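Local coordinates for protein endo-pectate lyase (Erwinia chrysanthemi, PDB 3B8Y) that probably cleaves polygalacturonate and methylated pectins internally by a calcium-dependent elimination, and here binds galacturonate sugars, at residues A[197-202]-A[226-231]; A[247-252]-A[277-282]. All coordinates share one frame; numbering follows the deposited sequence.

Interaction 1: A[197-202]-A[226-231]; sequences ATNNGK and LQHNSK. With ADA (alpha-D-galactopyranuronic acid), chain C; ADA (alpha-D-galactopyranuronic acid), chain B.
Asn199 and His228 sit level with each other on neighbouring parallel strands, their side chains pointing the same way. With CG anti to the backbone N (chi1 -175°), the Asn199 side chain is carried along the imidazole. Its CB lies over one face, 4.2 Å from the centroid of the His228 ring, a CH-pi contact close to the ring normal. Beyond CG the amide divides its work. Asn199 OD1 turns back on its own chain and accepts from Gly201 N at 3.0 Å, forming an Asx turn where the strand ends. Asn199 ND2 stays above the imidazole, near its rim and 3.1 Å from His228 NE2; the angle is too poor for a hydrogen bond, and ND2 instead bonds to Thr235 OG1, while His228 NE2 bonds Ser233 OG. Asparagine suits the place, being short enough to cover a ring and bond its own backbone at once.

These strands are successive rungs of a right-handed parallel beta-helix, the fold of the pectate lyase clan. Gln227 straddles the rung, its N donating to Ala197 O and Gln227 O accepting from Asn199 N at 2.7 Å. Beyond the last bridge Asn199 O is a shared acceptor, taking both Asn229 N, at 3.0 Å, and Ser230 N, which holds the turn after the strand against its neighbour. Ser230 OG, small enough to fit between the chains, donates to Gly201 O at 2.6 Å and also bonds Ser233 OG. Ala197 CB meets Leu226 CD2 on the same face of the sheet as Asn199 and His228.

Thr198 points to the other face, and its CG2 lies 3.4 Å from ND2 of Asn229 in the turn; that amide nitrogen donates to carboxylate oxygen O6B of the chain C galacturonate at 3.0 Å (154° at the hydrogen).

Interaction 2: A[247-252]-A[277-282]; sequences HGKLWR and IDSIAG. With ADA (alpha-D-galactopyranuronic acid), chain D; ADA (alpha-D-galactopyranuronic acid), chain B.
Trp251 offers the edge of its indole to Ala281, whose CB lies near the ring plane, 3.7 Å from Trp251 CE3; the His228 ring meets the indole almost at right angles, and Trp251 NE1 is hydrogen-bonded to His228 ND1. The segments lie on adjacent coils of the parallel beta-helix, stacked in register through paired corners. The second flat group, the Arg252 guanidinium, has O2 of the chain B galacturonate over one face. Along its edge, and in its plane, comes the carboxylate of the chain D sugar: Arg252 NE bonds O6A and Arg252 NH1 bonds O6B, each at 2.7 Å. Arginine fits because two parallel N-H groups match two oxygens, while Asn284 OD1 takes NH2 and Phe312 adds a cation-pi contact.

Gly248 O accepts from Ser279 N at 3.1 Å, and Ile280 O from Trp251 N at 2.9 Å, so the bonding persists where the chain bends. Leu250 CB packs 4.1 Å from Ile277 CD1 and near Ile280 CG2, apolar contacts suited to branched aliphatic side chains, while Ile277 CG1 rests on His247 CB. Gly282, with no side chain of its own, lets the Arg252 chain, bent at chi2 (55°), pass close by: Gly282 CA is 3.7 Å from Arg252 CD.

Lys249 runs out beside Ser279, CG against OG, and bends at its last torsion (chi4 65°). That bend sets Lys249 NZ 3.1 Å from the ring oxygen O5 of the chain D sugar, with a weaker bond to its O6A.

Read from the N terminus, the chain leaves 197-202, makes one circuit of the beta-helix and returns at 226-231, where interaction 1 closes the loop. A second circuit takes it to 247-252 and a third to 277-282, closing interaction 2. The contacts follow one another in series, neither nesting nor crossing. They are joined because strands 224-228 and 249-253 are neighbours in one sheet: Leu226 N lies 2.8 Å from Leu250 O and Leu226 O 3.1 Å from Arg252 N, both probable hydrogen bonds. Four consecutive rungs are thereby tied together, and both contacts reach the chain B sugar along the substrate-bearing face.

Interaction 1: A[197-202]-A[226-231]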
ATOM      1  N   ALA A 197       7.081  -0.884   4.372  1.00 23.11           N
ATOM      2  CA  ALA A 197       7.641  -2.003   3.637  1.00 21.79           C
ATOM      3  C   ALA A 197       8.941  -1.516   3.053  1.00 21.63           C
ATOM      4  O   ALA A 197       9.032  -0.375   2.608  1.00 20.31           O
ATOM      5  CB  ALA A 197       6.691  -2.442   2.516  1.00 22.54           C
ATOM      6  N   THR A 198       9.942  -2.392   3.070  1.00 22.41           N
ATOM      7  CA  THR A 198      11.265  -2.081   2.567  1.00 22.39           C
ATOM      8  C   THR A 198      11.672  -3.093   1.508  1.00 23.28           C
ATOM      9  O   THR A 198      11.558  -4.309   1.698  1.00 22.63           O
ATOM     10  CB  THR A 198      12.304  -2.059   3.727  1.00 23.91           C
ATOM     11  OG1 THR A 198      11.939  -1.042   4.665  1.00 23.40           O
ATOM     12  CG2 THR A 198      13.703  -1.763   3.224  1.00 23.65           C
ATOM     13  N   ASN A 199      12.087  -2.575   0.361  1.00 22.82           N
ATOM     14  CA  ASN A 199      12.516  -3.416  -0.734  1.00 24.39           C
ATOM     15  C   ASN A 199      14.028  -3.555  -0.660  1.00 25.76           C
ATOM     16  O   ASN A 199      14.749  -2.610  -0.974  1.00 26.24           O
ATOM     17  CB  ASN A 199      12.114  -2.779  -2.071  1.00 24.94           C
ATOM     18  CG  ASN A 199      12.426  -3.659  -3.275  1.00 22.84           C
ATOM     19  OD1 ASN A 199      12.883  -4.791  -3.143  1.00 22.33           O
ATOM     20  ND2 ASN A 199      12.147  -3.140  -4.461  1.00 22.71           N
ATOM     21  N   ASN A 200      14.485  -4.693  -0.138  1.00 26.54           N
ATOM     22  CA  ASN A 200      15.911  -5.023  -0.049  1.00 27.04           C
ATOM     23  C   ASN A 200      16.090  -6.212  -1.008  1.00 27.43           C
ATOM     24  O   ASN A 200      17.070  -6.951  -0.921  1.00 26.88           O
ATOM     25  CB  ASN A 200      16.303  -5.500   1.366  1.00 27.23           C
ATOM     26  CG  ASN A 200      16.272  -4.390   2.422  1.00 28.30           C
ATOM     27  OD1 ASN A 200      15.733  -4.581   3.521  1.00 28.39           O
ATOM     28  ND2 ASN A 200      16.885  -3.257   2.118  1.00 26.12           N
ATOM     29  N   GLY A 201      15.112  -6.416  -1.892  1.00 27.26           N
ATOM     30  CA  GLY A 201      15.176  -7.531  -2.819  1.00 26.80           C
ATOM     31  C   GLY A 201      15.214  -7.175  -4.288  1.00 27.76           C
ATOM     32  O   GLY A 201      15.743  -6.142  -4.681  1.00 27.69           O
ATOM     33  N   LYS A 202      14.633  -8.043  -5.106  1.00 28.50           N
ATOM     34  CA  LYS A 202      14.609  -7.856  -6.550  1.00 29.36           C
ATOM     35  C   LYS A 202      13.346  -7.127  -6.997  1.00 27.97           C
ATOM     36  O   LYS A 202      13.419  -6.144  -7.732  1.00 28.42           O
ATOM     37  CB  LYS A 202      14.732  -9.217  -7.259  1.00 31.12           C
ATOM     38  CG  LYS A 202      14.945  -9.116  -8.755  1.00 33.16           C
ATOM     39  CD  LYS A 202      16.345  -8.615  -9.085  1.00 36.40           C
ATOM     40  CE  LYS A 202      16.460  -8.278 -10.574  1.00 39.09           C
ATOM     41  NZ  LYS A 202      17.872  -8.166 -11.027  1.00 38.15           N
ATOM     42  N   LEU A 226       6.993   3.285   1.417  1.00 25.88           N
ATOM     43  CA  LEU A 226       7.799   2.288   0.719  1.00 24.34           C
ATOM     44  C   LEU A 226       9.250   2.762   0.600  1.00 24.35           C
ATOM     45  O   LEU A 226       9.533   3.789  -0.016  1.00 21.98           O
ATOM     46  CB  LEU A 226       7.214   1.976  -0.661  1.00 19.73           C
ATOM     47  CG  LEU A 226       5.758   1.527  -0.668  1.00 21.20           C
ATOM     48  CD1 LEU A 226       5.331   1.257  -2.092  1.00 20.86           C
ATOM     49  CD2 LEU A 226       5.555   0.303   0.192  1.00 16.30           C
ATOM     50  N   GLN A 227      10.148   2.035   1.264  1.00 26.56           N
ATOM     51  CA  GLN A 227      11.585   2.332   1.272  1.00 29.03           C
ATOM     52  C   GLN A 227      12.272   1.358   0.332  1.00 28.50           C
ATOM     53  O   GLN A 227      12.102   0.146   0.460  1.00 30.61           O
ATOM     54  CB  GLN A 227      12.160   2.150   2.676  1.00 31.76           C
ATOM     55  CG  GLN A 227      12.682   3.412   3.327  1.00 36.76           C
ATOM     56  CD  GLN A 227      13.815   4.053   2.566  1.00 38.58           C
ATOM     57  OE1 GLN A 227      14.820   3.412   2.259  1.00 41.32           O
ATOM     58  NE2 GLN A 227      13.662   5.330   2.253  1.00 40.89           N
ATOM     59  N   HIS A 228      13.047   1.885  -0.607  1.00 27.88           N
ATOM     60  CA  HIS A 228      13.751   1.062  -1.599  1.00 27.69           C
ATOM     61  C   HIS A 228      15.258   1.207  -1.397  1.00 28.63           C
ATOM     62  O   HIS A 228      15.817   2.268  -1.669  1.00 29.06           O
ATOM     63  CB  HIS A 228      13.370   1.560  -2.990  1.00 26.15           C
ATOM     64  CG  HIS A 228      13.505   0.539  -4.073  1.00 23.77           C
ATOM     65  ND1 HIS A 228      12.583   0.421  -5.092  1.00 22.51           N
ATOM     66  CD2 HIS A 228      14.489  -0.346  -4.350  1.00 21.15           C
ATOM     67  CE1 HIS A 228      13.003  -0.486  -5.956  1.00 22.39           C
ATOM     68  NE2 HIS A 228      14.156  -0.967  -5.527  1.00 20.64           N
ATOM     69  N   ASN A 229      15.905   0.148  -0.919  1.00 29.77           N
ATOM     70  CA  ASN A 229      17.347   0.175  -0.656  1.00 29.56           C
ATOM     71  C   ASN A 229      18.187  -0.692  -1.599  1.00 30.40           C
ATOM     72  O   ASN A 229      19.362  -0.416  -1.804  1.00 30.45           O
ATOM     73  CB  ASN A 229      17.642  -0.234   0.787  1.00 28.85           C
ATOM     74  CG  ASN A 229      16.950   0.650   1.800  1.00 30.67           C
ATOM     75  OD1 ASN A 229      16.770   1.843   1.586  1.00 28.68           O
ATOM     76  ND2 ASN A 229      16.534   0.055   2.907  1.00 32.93           N
ATOM     77  N   SER A 230      17.614  -1.778  -2.110  1.00 30.39           N
ATOM     78  CA  SER A 230      18.343  -2.646  -3.038  1.00 30.66           C
ATOM     79  C   SER A 230      18.492  -1.934  -4.388  1.00 29.41           C
ATOM     80  O   SER A 230      17.772  -0.976  -4.671  1.00 27.81           O
ATOM     81  CB  SER A 230      17.607  -3.978  -3.217  1.00 29.97           C
ATOM     82  OG  SER A 230      16.289  -3.760  -3.689  1.00 31.61           O
ATOM     83  N   LYS A 231      19.436  -2.392  -5.205  1.00 30.33           N
ATOM     84  CA  LYS A 231      19.686  -1.791  -6.518  1.00 32.35           C
ATOM     85  C   LYS A 231      19.303  -2.769  -7.628  1.00 34.17           C
ATOM     86  O   LYS A 231      19.247  -3.979  -7.395  1.00 34.49           O
ATOM     87  CB  LYS A 231      21.163  -1.406  -6.638  1.00 32.50           C
ATOM     88  CG  LYS A 231      21.677  -0.584  -5.468  1.00 33.45           C
ATOM     89  CD  LYS A 231      23.183  -0.445  -5.529  1.00 36.84           C
ATOM     90  CE  LYS A 231      23.783  -0.117  -4.167  1.00 38.67           C
ATOM     91  NZ  LYS A 231      25.282  -0.188  -4.214  1.00 40.74           N
TER
HETATM   92  C1  ADA C   3      17.237   6.560   6.385  1.00 44.03           C
HETATM   93  C2  ADA C   3      18.690   6.075   6.484  1.00 44.45           C
HETATM   94  C3  ADA C   3      18.951   5.140   5.325  1.00 45.18           C
HETATM   95  C4  ADA C   3      17.978   3.967   5.434  1.00 45.69           C
HETATM   96  C5  ADA C   3      16.555   4.499   5.407  1.00 45.41           C
HETATM   97  C6  ADA C   3      15.579   3.352   5.554  1.00 45.90           C
HETATM   98  O2  ADA C   3      19.578   7.183   6.402  1.00 44.65           O
HETATM   99  O3  ADA C   3      20.295   4.668   5.376  1.00 44.62           O
HETATM  100  O4  ADA C   3      18.197   3.193   6.628  1.00 46.77           O
HETATM  101  O5  ADA C   3      16.321   5.453   6.469  1.00 44.58           O
HETATM  102  O6B ADA C   3      15.611   2.319   4.693  1.00 46.57           O
HETATM  103  O6A ADA C   3      14.774   3.358   6.461  1.00 45.02           O
HETATM  104  C1  ADA B   2      16.886  10.508   4.043  1.00 41.14           C
HETATM  105  C2  ADA B   2      16.910   9.251   3.164  1.00 40.36           C
HETATM  106  C3  ADA B   2      15.720   8.390   3.507  1.00 40.02           C
HETATM  107  C4  ADA B   2      15.807   8.030   4.981  1.00 40.81           C
HETATM  108  C5  ADA B   2      15.789   9.362   5.784  1.00 40.81           C
HETATM  109  C6  ADA B   2      15.841   9.059   7.267  1.00 42.78           C
HETATM  110  O2  ADA B   2      16.840   9.608   1.787  1.00 38.70           O
HETATM  111  O3  ADA B   2      15.741   7.211   2.708  1.00 39.32           O
HETATM  112  O4  ADA B   2      17.038   7.309   5.202  1.00 42.00           O
HETATM  113  O5  ADA B   2      16.938  10.156   5.435  1.00 40.97           O
HETATM  114  O6B ADA B   2      14.867   8.333   7.829  1.00 41.79           O
HETATM  115  O6A ADA B   2      16.753   9.475   7.948  1.00 44.93           O

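Interaction 2: A[247-252]-A[277-282]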
ATOM      1  N   HIS A 247       1.349  11.516   5.727  1.00 26.04           N
ATOM      2  CA  HIS A 247       2.529  10.791   5.275  1.00 24.85           C
ATOM      3  C   HIS A 247       3.684  11.656   4.752  1.00 24.20           C
ATOM      4  O   HIS A 247       3.501  12.825   4.448  1.00 25.16           O
ATOM      5  CB  HIS A 247       2.124   9.790   4.190  1.00 24.73           C
ATOM      6  CG  HIS A 247       1.236   8.693   4.677  1.00 21.97           C
ATOM      7  ND1 HIS A 247       1.723   7.557   5.280  1.00 23.40           N
ATOM      8  CD2 HIS A 247      -0.110   8.560   4.654  1.00 22.16           C
ATOM      9  CE1 HIS A 247       0.717   6.768   5.611  1.00 21.08           C
ATOM     10  NE2 HIS A 247      -0.407   7.355   5.243  1.00 23.24           N
ATOM     11  N   GLY A 248       4.877  11.069   4.682  1.00 24.21           N
ATOM     12  CA  GLY A 248       6.032  11.777   4.159  1.00 23.38           C
ATOM     13  C   GLY A 248       6.060  11.530   2.657  1.00 24.74           C
ATOM     14  O   GLY A 248       5.612  12.368   1.869  1.00 26.17           O
ATOM     15  N   LYS A 249       6.578  10.368   2.262  1.00 24.53           N
ATOM     16  CA  LYS A 249       6.619   9.972   0.858  1.00 24.70           C
ATOM     17  C   LYS A 249       5.991   8.593   0.694  1.00 23.90           C
ATOM     18  O   LYS A 249       6.013   7.778   1.619  1.00 24.12           O
ATOM     19  CB  LYS A 249       8.053   9.955   0.323  1.00 26.75           C
ATOM     20  CG  LYS A 249       8.712  11.329   0.272  1.00 31.11           C
ATOM     21  CD  LYS A 249      10.136  11.246  -0.269  1.00 32.31           C
ATOM     22  CE  LYS A 249      10.873  12.575  -0.138  1.00 33.44           C
ATOM     23  NZ  LYS A 249      11.077  12.967   1.279  1.00 31.66           N
ATOM     24  N   LEU A 250       5.391   8.345  -0.463  1.00 22.64           N
ATOM     25  CA  LEU A 250       4.795   7.046  -0.720  1.00 23.99           C
ATOM     26  C   LEU A 250       5.955   6.104  -1.010  1.00 25.16           C
ATOM     27  O   LEU A 250       6.000   4.979  -0.513  1.00 23.91           O
ATOM     28  CB  LEU A 250       3.827   7.110  -1.911  1.00 24.90           C
ATOM     29  CG  LEU A 250       3.045   5.840  -2.314  1.00 27.17           C
ATOM     30  CD1 LEU A 250       1.870   6.223  -3.201  1.00 28.28           C
ATOM     31  CD2 LEU A 250       3.923   4.848  -3.055  1.00 28.30           C
ATOM     32  N   TRP A 251       6.905   6.599  -1.802  1.00 25.93           N
ATOM     33  CA  TRP A 251       8.085   5.841  -2.180  1.00 24.18           C
ATOM     34  C   TRP A 251       9.313   6.732  -2.255  1.00 25.25           C
ATOM     35  O   TRP A 251       9.272   7.866  -2.759  1.00 22.21           O
ATOM     36  CB  TRP A 251       7.871   5.164  -3.527  1.00 23.63           C
ATOM     37  CG  TRP A 251       9.052   4.405  -4.053  1.00 23.45           C
ATOM     38  CD1 TRP A 251       9.366   3.098  -3.797  1.00 23.77           C
ATOM     39  CD2 TRP A 251      10.022   4.871  -5.004  1.00 23.66           C
ATOM     40  NE1 TRP A 251      10.453   2.719  -4.543  1.00 23.55           N
ATOM     41  CE2 TRP A 251      10.879   3.786  -5.291  1.00 22.75           C
ATOM     42  CE3 TRP A 251      10.246   6.097  -5.646  1.00 23.70           C
ATOM     43  CZ2 TRP A 251      11.947   3.887  -6.193  1.00 21.38           C
ATOM     44  CZ3 TRP A 251      11.311   6.199  -6.549  1.00 23.11           C
ATOM     45  CH2 TRP A 251      12.146   5.094  -6.811  1.00 23.17           C
ATOM     46  N   ARG A 252      10.414   6.188  -1.754  1.00 24.23           N
ATOM     47  CA  ARG A 252      11.678   6.883  -1.766  1.00 24.38           C
ATOM     48  C   ARG A 252      12.860   5.955  -2.045  1.00 25.16           C
ATOM     49  O   ARG A 252      13.074   4.971  -1.328  1.00 24.32           O
ATOM     50  CB  ARG A 252      11.902   7.583  -0.427  1.00 23.50           C
ATOM     51  CG  ARG A 252      13.213   8.316  -0.338  1.00 23.84           C
ATOM     52  CD  ARG A 252      13.372   9.310  -1.479  1.00 23.33           C
ATOM     53  NE  ARG A 252      14.334  10.338  -1.120  1.00 22.21           N
ATOM     54  CZ  ARG A 252      15.474  10.572  -1.761  1.00 24.70           C
ATOM     55  NH1 ARG A 252      16.289  11.535  -1.322  1.00 20.51           N
ATOM     56  NH2 ARG A 252      15.778   9.875  -2.859  1.00 22.07           N
ATOM     57  N   ILE A 277       0.250  14.331   2.218  1.00 31.67           N
ATOM     58  CA  ILE A 277       1.528  13.693   1.958  1.00 30.91           C
ATOM     59  C   ILE A 277       2.496  14.767   1.439  1.00 30.93           C
ATOM     60  O   ILE A 277       2.077  15.678   0.741  1.00 32.42           O
ATOM     61  CB  ILE A 277       1.347  12.542   0.933  1.00 28.30           C
ATOM     62  CG1 ILE A 277       2.539  11.589   0.976  1.00 28.20           C
ATOM     63  CG2 ILE A 277       1.109  13.092  -0.462  1.00 28.11           C
ATOM     64  CD1 ILE A 277       2.330  10.315   0.173  1.00 28.76           C
ATOM     65  N   ASP A 278       3.764  14.699   1.836  1.00 30.77           N
ATOM     66  CA  ASP A 278       4.768  15.681   1.405  1.00 31.24           C
ATOM     67  C   ASP A 278       5.098  15.543  -0.079  1.00 30.10           C
ATOM     68  O   ASP A 278       5.343  16.538  -0.767  1.00 29.98           O
ATOM     69  CB  ASP A 278       6.060  15.546   2.229  1.00 33.95           C
ATOM     70  CG  ASP A 278       5.855  15.831   3.712  1.00 36.21           C
ATOM     71  OD1 ASP A 278       4.737  16.212   4.120  1.00 39.38           O
ATOM     72  OD2 ASP A 278       6.829  15.672   4.481  1.00 38.22           O
ATOM     73  N   SER A 279       5.199  14.297  -0.535  1.00 29.22           N
ATOM     74  CA  SER A 279       5.466  13.983  -1.944  1.00 28.03           C
ATOM     75  C   SER A 279       5.221  12.498  -2.192  1.00 27.09           C
ATOM     76  O   SER A 279       5.159  11.704  -1.253  1.00 27.44           O
ATOM     77  CB  SER A 279       6.890  14.378  -2.368  1.00 27.90           C
ATOM     78  OG  SER A 279       7.865  13.454  -1.925  1.00 27.38           O
ATOM     79  N   ILE A 280       5.075  12.133  -3.458  1.00 26.14           N
ATOM     80  CA  ILE A 280       4.813  10.757  -3.836  1.00 24.81           C
ATOM     81  C   ILE A 280       6.085   9.941  -4.015  1.00 25.36           C
ATOM     82  O   ILE A 280       6.300   8.973  -3.280  1.00 27.82           O
ATOM     83  CB  ILE A 280       3.943  10.689  -5.119  1.00 22.79           C
ATOM     84  CG1 ILE A 280       2.585  11.341  -4.860  1.00 23.83           C
ATOM     85  CG2 ILE A 280       3.770   9.249  -5.579  1.00 21.39           C
ATOM     86  CD1 ILE A 280       1.808  10.735  -3.682  1.00 20.64           C
ATOM     87  N   ALA A 281       6.928  10.345  -4.967  1.00 22.94           N
ATOM     88  CA  ALA A 281       8.163   9.639  -5.239  1.00 23.27           C
ATOM     89  C   ALA A 281       9.436  10.482  -5.181  1.00 23.74           C
ATOM     90  O   ALA A 281       9.460  11.638  -5.582  1.00 22.15           O
ATOM     91  CB  ALA A 281       8.075   8.934  -6.571  1.00 23.72           C
ATOM     92  N   GLY A 282      10.506   9.852  -4.704  1.00 24.95           N
ATOM     93  CA  GLY A 282      11.796  10.505  -4.603  1.00 23.76           C
ATOM     94  C   GLY A 282      12.814   9.642  -5.320  1.00 24.78           C
ATOM     95  O   GLY A 282      13.097   8.526  -4.882  1.00 25.43           O
TER
HETATM   96  C1  ADA D   1      13.017  13.254   4.567  1.00 42.23           C
HETATM   97  C2  ADA D   1      14.011  12.760   5.618  1.00 42.33           C
HETATM   98  C3  ADA D   1      15.401  13.253   5.257  1.00 42.06           C
HETATM   99  C4  ADA D   1      15.755  12.709   3.859  1.00 42.32           C
HETATM  100  C5  ADA D   1      14.697  13.239   2.886  1.00 42.38           C
HETATM  101  C6  ADA D   1      15.032  12.694   1.529  1.00 43.92           C
HETATM  102  O1  ADA D   1      12.972  14.679   4.545  1.00 46.79           O
HETATM  103  O2  ADA D   1      13.645  13.263   6.899  1.00 43.88           O
HETATM  104  O3  ADA D   1      16.342  12.789   6.234  1.00 41.08           O
HETATM  105  O4  ADA D   1      15.718  11.262   3.818  1.00 41.43           O
HETATM  106  O5  ADA D   1      13.394  12.753   3.269  1.00 43.82           O
HETATM  107  O6B ADA D   1      16.200  13.010   0.942  1.00 44.86           O
HETATM  108  O6A ADA D   1      14.249  11.964   0.973  1.00 44.01           O
HETATM  109  C1  ADA B   2      16.886  10.508   4.043  1.00 41.14           C
HETATM  110  C2  ADA B   2      16.910   9.251   3.164  1.00 40.36           C
HETATM  111  C3  ADA B   2      15.720   8.390   3.507  1.00 40.02           C
HETATM  112  C4  ADA B   2      15.807   8.030   4.981  1.00 40.81           C
HETATM  113  C5  ADA B   2      15.789   9.362   5.784  1.00 40.81           C
HETATM  114  C6  ADA B   2      15.841   9.059   7.267  1.00 42.78           C
HETATM  115  O2  ADA B   2      16.840   9.608   1.787  1.00 38.70           O
HETATM  116  O3  ADA B   2      15.741   7.211   2.708  1.00 39.32           O
HETATM  117  O4  ADA B   2      17.038   7.309   5.202  1.00 42.00           O
HETATM  118  O5  ADA B   2      16.938  10.156   5.435  1.00 40.97           O
HETATM  119  O6B ADA B   2      14.867   8.333   7.829  1.00 41.79           O
HETATM  120  O6A ADA B   2      16.753   9.475   7.948  1.00 44.93           O